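Local coordinates for protein diacylglycerol kinase (Bacillus anthracis, PDB 3S40) that probably phosphorylates diacylglycerol or a related lipid, as a bacterial member of the diacylglycerol kinase family, at residues 226-231 against 253-258; 198-203 against 212-217. All blocks are in the same frame, centred on the assembly; numbering follows the deposited sequence.

Interaction 1 of 2, residues 226-231 against 253-258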
loop_
_atom_site.group_PDB
_atom_site.type_symbol
_atom_site.label_atom_id
_atom_site.label_comp_id
_atom_site.label_asym_id
_atom_site.label_seq_id
_atom_site.Cartn_x
_atom_site.Cartn_y
_atom_site.Cartn_z
ATOM N N ILE A 226 -6.392 5.684 -12.392
ATOM C CA ILE A 226 -6.460 4.701 -13.455
ATOM C C ILE A 226 -5.310 4.966 -14.405
ATOM O O ILE A 226 -5.077 6.102 -14.816
ATOM C CB ILE A 226 -7.767 4.823 -14.247
ATOM C CG1 ILE A 226 -8.975 4.658 -13.321
ATOM C CG2 ILE A 226 -7.785 3.820 -15.391
ATOM C CD1 ILE A 226 -10.312 4.827 -14.023
ATOM N N PHE A 227 -4.594 3.912 -14.760
ATOM C CA PHE A 227 -3.444 4.047 -15.635
ATOM C C PHE A 227 -3.456 2.885 -16.623
ATOM O O PHE A 227 -3.394 1.705 -16.237
ATOM C CB PHE A 227 -2.154 4.049 -14.803
ATOM C CG PHE A 227 -0.908 4.368 -15.592
ATOM C CD1 PHE A 227 -0.534 5.678 -15.819
ATOM C CD2 PHE A 227 -0.118 3.352 -16.106
ATOM C CE1 PHE A 227 0.613 5.978 -16.539
ATOM C CE2 PHE A 227 1.035 3.641 -16.826
ATOM C CZ PHE A 227 1.400 4.953 -17.040
ATOM N N VAL A 228 -3.555 3.223 -17.901
ATOM C CA VAL A 228 -3.621 2.216 -18.947
ATOM C C VAL A 228 -2.472 2.371 -19.930
ATOM O O VAL A 228 -2.249 3.451 -20.468
ATOM C CB VAL A 228 -4.929 2.330 -19.724
ATOM C CG1 VAL A 228 -4.967 1.288 -20.833
ATOM C CG2 VAL A 228 -6.115 2.173 -18.783
ATOM N N VAL A 229 -1.723 1.305 -20.171
ATOM C CA VAL A 229 -0.741 1.390 -21.239
ATOM C C VAL A 229 -1.296 0.705 -22.477
ATOM O O VAL A 229 -1.593 -0.487 -22.456
ATOM C CB VAL A 229 0.598 0.791 -20.863
ATOM C CG1 VAL A 229 1.603 1.036 -21.995
ATOM C CG2 VAL A 229 1.094 1.401 -19.558
ATOM N N LYS A 230 -1.450 1.476 -23.546
ATOM C CA LYS A 230 -2.050 0.964 -24.769
ATOM C C LYS A 230 -1.076 0.046 -25.491
ATOM O O LYS A 230 0.124 0.061 -25.216
ATOM C CB LYS A 230 -2.478 2.121 -25.670
ATOM C CG LYS A 230 -3.300 3.171 -24.938
ATOM C CD LYS A 230 -3.702 4.327 -25.841
ATOM C CE LYS A 230 -4.402 5.422 -25.039
ATOM N NZ LYS A 230 -4.838 6.579 -25.876
ATOM N N SER A 231 -1.602 -0.759 -26.406
ATOM C CA SER A 231 -0.784 -1.684 -27.181
ATOM C C SER A 231 0.429 -0.998 -27.814
ATOM O O SER A 231 1.434 -1.642 -28.116
ATOM C CB SER A 231 -1.642 -2.345 -28.263
ATOM O OG SER A 231 -2.436 -1.383 -28.943
ATOM N N ASP A 253 -0.661 7.318 -26.121
ATOM C CA ASP A 253 -0.195 5.954 -25.917
ATOM C C ASP A 253 -0.521 5.457 -24.508
ATOM O O ASP A 253 -0.475 4.258 -24.225
ATOM C CB ASP A 253 1.312 5.879 -26.175
ATOM C CG ASP A 253 1.725 6.613 -27.442
ATOM O OD1 ASP A 253 2.867 7.121 -27.499
ATOM O OD2 ASP A 253 0.903 6.692 -28.379
ATOM N N ILE A 254 -0.850 6.391 -23.625
ATOM C CA ILE A 254 -1.151 6.060 -22.239
ATOM C C ILE A 254 -2.356 6.848 -21.738
ATOM O O ILE A 254 -2.409 8.070 -21.873
ATOM C CB ILE A 254 0.072 6.307 -21.330
ATOM C CG1 ILE A 254 1.198 5.339 -21.698
ATOM C CG2 ILE A 254 -0.306 6.167 -19.858
ATOM C CD1 ILE A 254 2.385 5.399 -20.769
ATOM N N PHE A 255 -3.334 6.140 -21.182
ATOM C CA PHE A 255 -4.498 6.789 -20.603
ATOM C C PHE A 255 -4.352 6.875 -19.078
ATOM O O PHE A 255 -4.094 5.879 -18.415
ATOM C CB PHE A 255 -5.771 6.030 -20.968
ATOM C CG PHE A 255 -7.022 6.631 -20.385
ATOM C CD1 PHE A 255 -7.487 7.859 -20.827
ATOM C CD2 PHE A 255 -7.742 5.958 -19.410
ATOM C CE1 PHE A 255 -8.651 8.411 -20.295
ATOM C CE2 PHE A 255 -8.906 6.502 -18.872
ATOM C CZ PHE A 255 -9.359 7.729 -19.314
ATOM N N HIS A 256 -4.520 8.075 -18.531
ATOM C CA HIS A 256 -4.418 8.278 -17.100
ATOM C C HIS A 256 -5.494 9.233 -16.654
ATOM O O HIS A 256 -5.580 10.362 -17.145
ATOM C CB HIS A 256 -3.050 8.853 -16.731
ATOM C CG HIS A 256 -2.902 9.168 -15.274
ATOM N ND1 HIS A 256 -2.007 10.103 -14.801
ATOM C CD2 HIS A 256 -3.523 8.655 -14.182
ATOM C CE1 HIS A 256 -2.089 10.161 -13.483
ATOM N NE2 HIS A 256 -3.006 9.297 -13.084
ATOM N N VAL A 257 -6.333 8.784 -15.731
ATOM C CA VAL A 257 -7.343 9.663 -15.172
ATOM C C VAL A 257 -7.511 9.357 -13.694
ATOM O O VAL A 257 -7.143 8.272 -13.230
ATOM C CB VAL A 257 -8.701 9.494 -15.883
ATOM C CG1 VAL A 257 -9.343 8.164 -15.509
ATOM C CG2 VAL A 257 -9.632 10.638 -15.518
ATOM N N LYS A 258 -8.055 10.316 -12.954
ATOM C CA LYS A 258 -8.383 10.093 -11.554
ATOM C C LYS A 258 -9.877 9.947 -11.389
ATOM O O LYS A 258 -10.632 10.712 -11.959
ATOM C CB LYS A 258 -7.852 11.240 -10.692
ATOM C CG LYS A 258 -6.370 11.088 -10.341
ATOM C CD LYS A 258 -5.758 12.417 -9.926
ATOM C CE LYS A 258 -4.336 12.243 -9.423
ATOM N NZ LYS A 258 -4.328 11.524 -8.113
#
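The carbonyl oxygen Ile-226 O is approached from several directions by the strand 254-258. Val-257 N donates a hydrogen bond to Ile-226 O at 3.1 Å, His-256 CA adds a CA-H...O contact, and the imidazole turns its edge to the same oxygen, which lies in the ring plane 3.1 Å from His-256 CD2. That ring is steadied by Asp-225, bonded to its NE2, and by Asp-248 at ND1. Return bonds run from Ile-226 N to Val-257 O and, straighter at 164°, from Val-228 N to Phe-255 O (2.8 Å). Lys-230 N reaches Asp-253 O where the pairing ends; the lysine chain, poorly ordered here, extends past the Asp-253 peptide, its NZ bonded to Asn-252 O. On one face, Phe-227 CG is anti to the backbone N (chi1 -172°), and the ring meets Ile-254 obliquely, Phe-227 CE1 3.4 Å from Ile-254 CG2; both side chains touch Phe-237 of helix 234-240. On the other, Ile-226 CD1 lies 3.8 Å from Val-257 CG1, the two side chains side by side, while Val-228 CG2 meets the Phe-255 ring at its edge; this face packs on strand 181-187. The pairing is regular antiparallel, with strand 254-259 outermost in its sheet of the C-terminal beta sandwich-like domain.

Interaction 2 of 2, residues 198-203 against 212-217; sequences LVMVGN and SFIPNV
Met-200, present as selenomethionine, and Phe-213 cross at about a right angle, the selenium facing the edge of the phenyl ring. Met-200 SE lies 3.7 Å from Phe-213 CZ and 78° off the ring normal, which makes this a Met-aromatic contact of the edge type. The Met-200 chain is extended to SE and then bends (chi3 51°), bringing Met-200 CE close to two neighbours, 4.0 Å from Phe-213 CZ and 4.1 Å from Ile-214 CD1. Ile-214 meets the selenomethionine obliquely, and its CD1 also sits 4.1 Å from Gly-202 CA, the glycine letting the methyl come up to the bare backbone. Farther along, Val-217 CG2 rests against the strand's end, 3.7 Å from Gly-202 O and equally near Asn-203 O. The contact is thus made by van der Waals packing. Within the loop Ser-212 OG accepts from Ile-214 N at 3.0 Å, and Asn-216 O accepts from Lys-258 NZ. In the type II turn from Ile-214 to Val-217 both end residues direct their side chains toward the strand. Beyond, the Phe-213 ring meets Phe-237 edge-to-face. An ST turn followed by a type II beta turn, laid as a buried cover over strand 198-202, joins the connecting loop to one face of the beta sandwich-like domain.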
loop_
_atom_site.group_PDB
_atom_site.type_symbol
_atom_site.label_atom_id
_atom_site.label_comp_id
_atom_site.label_asym_id
_atom_site.label_seq_id
_atom_site.Cartn_x
_atom_site.Cartn_y
_atom_site.Cartn_z
ATOM N N LEU A 198 -1.569 -3.203 -20.381
ATOM C CA LEU A 198 -1.547 -3.133 -18.922
ATOM C C LEU A 198 -2.605 -2.169 -18.377
ATOM O O LEU A 198 -2.778 -1.064 -18.887
ATOM C CB LEU A 198 -0.157 -2.710 -18.442
ATOM C CG LEU A 198 -0.006 -2.390 -16.955
ATOM C CD1 LEU A 198 0.125 -3.667 -16.133
ATOM C CD2 LEU A 198 1.190 -1.494 -16.728
ATOM N N VAL A 199 -3.322 -2.592 -17.345
ATOM C CA VAL A 199 -4.274 -1.708 -16.687
ATOM C C VAL A 199 -4.007 -1.661 -15.197
ATOM O O VAL A 199 -3.899 -2.694 -14.540
ATOM C CB VAL A 199 -5.717 -2.153 -16.904
ATOM C CG1 VAL A 199 -6.670 -1.192 -16.208
ATOM C CG2 VAL A 199 -6.022 -2.240 -18.405
HETATM N N MSE A 200 -3.905 -0.456 -14.658
HETATM C CA MSE A 200 -3.697 -0.332 -13.233
HETATM C C MSE A 200 -4.442 0.779 -12.538
HETATM O O MSE A 200 -4.719 1.836 -13.114
HETATM C CB MSE A 200 -2.230 -0.252 -12.923
HETATM C CG MSE A 200 -1.680 -1.626 -12.806
HETATM SE SE MSE A 200 0.133 -1.500 -12.412
HETATM C CE MSE A 200 0.017 -0.245 -10.875
ATOM N N VAL A 201 -4.753 0.496 -11.278
ATOM C CA VAL A 201 -5.455 1.397 -10.399
ATOM C C VAL A 201 -4.578 1.590 -9.178
ATOM O O VAL A 201 -4.344 0.657 -8.426
ATOM C CB VAL A 201 -6.808 0.802 -9.984
ATOM C CG1 VAL A 201 -7.626 1.830 -9.222
ATOM C CG2 VAL A 201 -7.552 0.349 -11.217
ATOM N N GLY A 202 -4.078 2.805 -8.996
ATOM C CA GLY A 202 -3.086 3.071 -7.972
ATOM C C GLY A 202 -3.575 3.916 -6.816
ATOM O O GLY A 202 -4.398 4.816 -6.981
ATOM N N ASN A 203 -3.042 3.626 -5.637
ATOM C CA ASN A 203 -3.349 4.379 -4.438
ATOM C C ASN A 203 -2.071 4.777 -3.736
ATOM O O ASN A 203 -1.955 5.883 -3.237
ATOM C CB ASN A 203 -4.204 3.557 -3.474
ATOM C CG ASN A 203 -4.700 4.386 -2.297
ATOM O OD1 ASN A 203 -5.259 5.467 -2.475
ATOM N ND2 ASN A 203 -4.476 3.889 -1.089
ATOM N N SER A 212 6.177 5.309 -7.679
ATOM C CA SER A 212 5.207 4.795 -8.627
ATOM C C SER A 212 5.394 5.452 -9.987
ATOM O O SER A 212 5.606 6.666 -10.077
ATOM C CB SER A 212 3.792 5.084 -8.114
ATOM O OG SER A 212 2.822 4.866 -9.119
ATOM N N PHE A 213 5.292 4.654 -11.048
ATOM C CA PHE A 213 5.327 5.196 -12.405
ATOM C C PHE A 213 4.029 5.919 -12.806
ATOM O O PHE A 213 3.957 6.530 -13.875
ATOM C CB PHE A 213 5.665 4.087 -13.410
ATOM C CG PHE A 213 4.757 2.883 -13.328
ATOM C CD1 PHE A 213 3.444 2.961 -13.780
ATOM C CD2 PHE A 213 5.223 1.676 -12.822
ATOM C CE1 PHE A 213 2.606 1.869 -13.730
ATOM C CE2 PHE A 213 4.386 0.562 -12.759
ATOM C CZ PHE A 213 3.075 0.656 -13.217
ATOM N N ILE A 214 3.005 5.857 -11.957
ATOM C CA ILE A 214 1.773 6.627 -12.184
ATOM C C ILE A 214 1.955 8.056 -11.669
ATOM O O ILE A 214 2.187 8.270 -10.475
ATOM C CB ILE A 214 0.556 5.972 -11.491
ATOM C CG1 ILE A 214 0.418 4.508 -11.916
ATOM C CG2 ILE A 214 -0.758 6.748 -11.776
ATOM C CD1 ILE A 214 -0.746 3.768 -11.224
ATOM N N PRO A 215 1.853 9.048 -12.569
ATOM C CA PRO A 215 2.111 10.436 -12.168
ATOM C C PRO A 215 1.088 10.969 -11.170
ATOM O O PRO A 215 -0.109 10.724 -11.288
ATOM C CB PRO A 215 2.030 11.216 -13.497
ATOM C CG PRO A 215 2.229 10.185 -14.557
ATOM C CD PRO A 215 1.564 8.946 -14.008
ATOM N N ASN A 216 1.588 11.702 -10.185
ATOM C CA ASN A 216 0.776 12.263 -9.114
ATOM C C ASN A 216 -0.225 11.338 -8.414
ATOM O O ASN A 216 -1.239 11.804 -7.922
ATOM C CB ASN A 216 0.054 13.543 -9.566
ATOM C CG ASN A 216 -0.332 14.436 -8.384
ATOM O OD1 ASN A 216 0.446 14.595 -7.436
ATOM N ND2 ASN A 216 -1.542 15.002 -8.423
ATOM N N VAL A 217 0.036 10.041 -8.345
ATOM C CA VAL A 217 -0.815 9.206 -7.500
ATOM C C VAL A 217 -0.541 9.609 -6.036
ATOM O O VAL A 217 0.589 9.916 -5.690
ATOM C CB VAL A 217 -0.548 7.705 -7.731
ATOM C CG1 VAL A 217 0.948 7.419 -7.642
ATOM C CG2 VAL A 217 -1.348 6.852 -6.753
#

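Overall arrangement
Both interactions fall in the YegS-type C-terminal domain, their centres about 9 Å apart. Along the chain both segments of 198-203/212-217 come before those of 226-231/253-258. They share one antiparallel sheet: strand 224-230 lies between strands 198-202 and 254-259, and is tied to the former by probable hydrogen bonds from Phe-227 N to Met-200 O and from Val-229 N to Leu-198 O. The loop of interaction 2 also touches the outermost strand directly, Pro-215 O lying 3.0 Å from His-256 CE1. His-256 and Phe-227 point to one face, where loop 212-217 touches His-256 and helix 234-240 touches Phe-227, while strand 181-187 of the second sheet packs against the other, giving a layered domain.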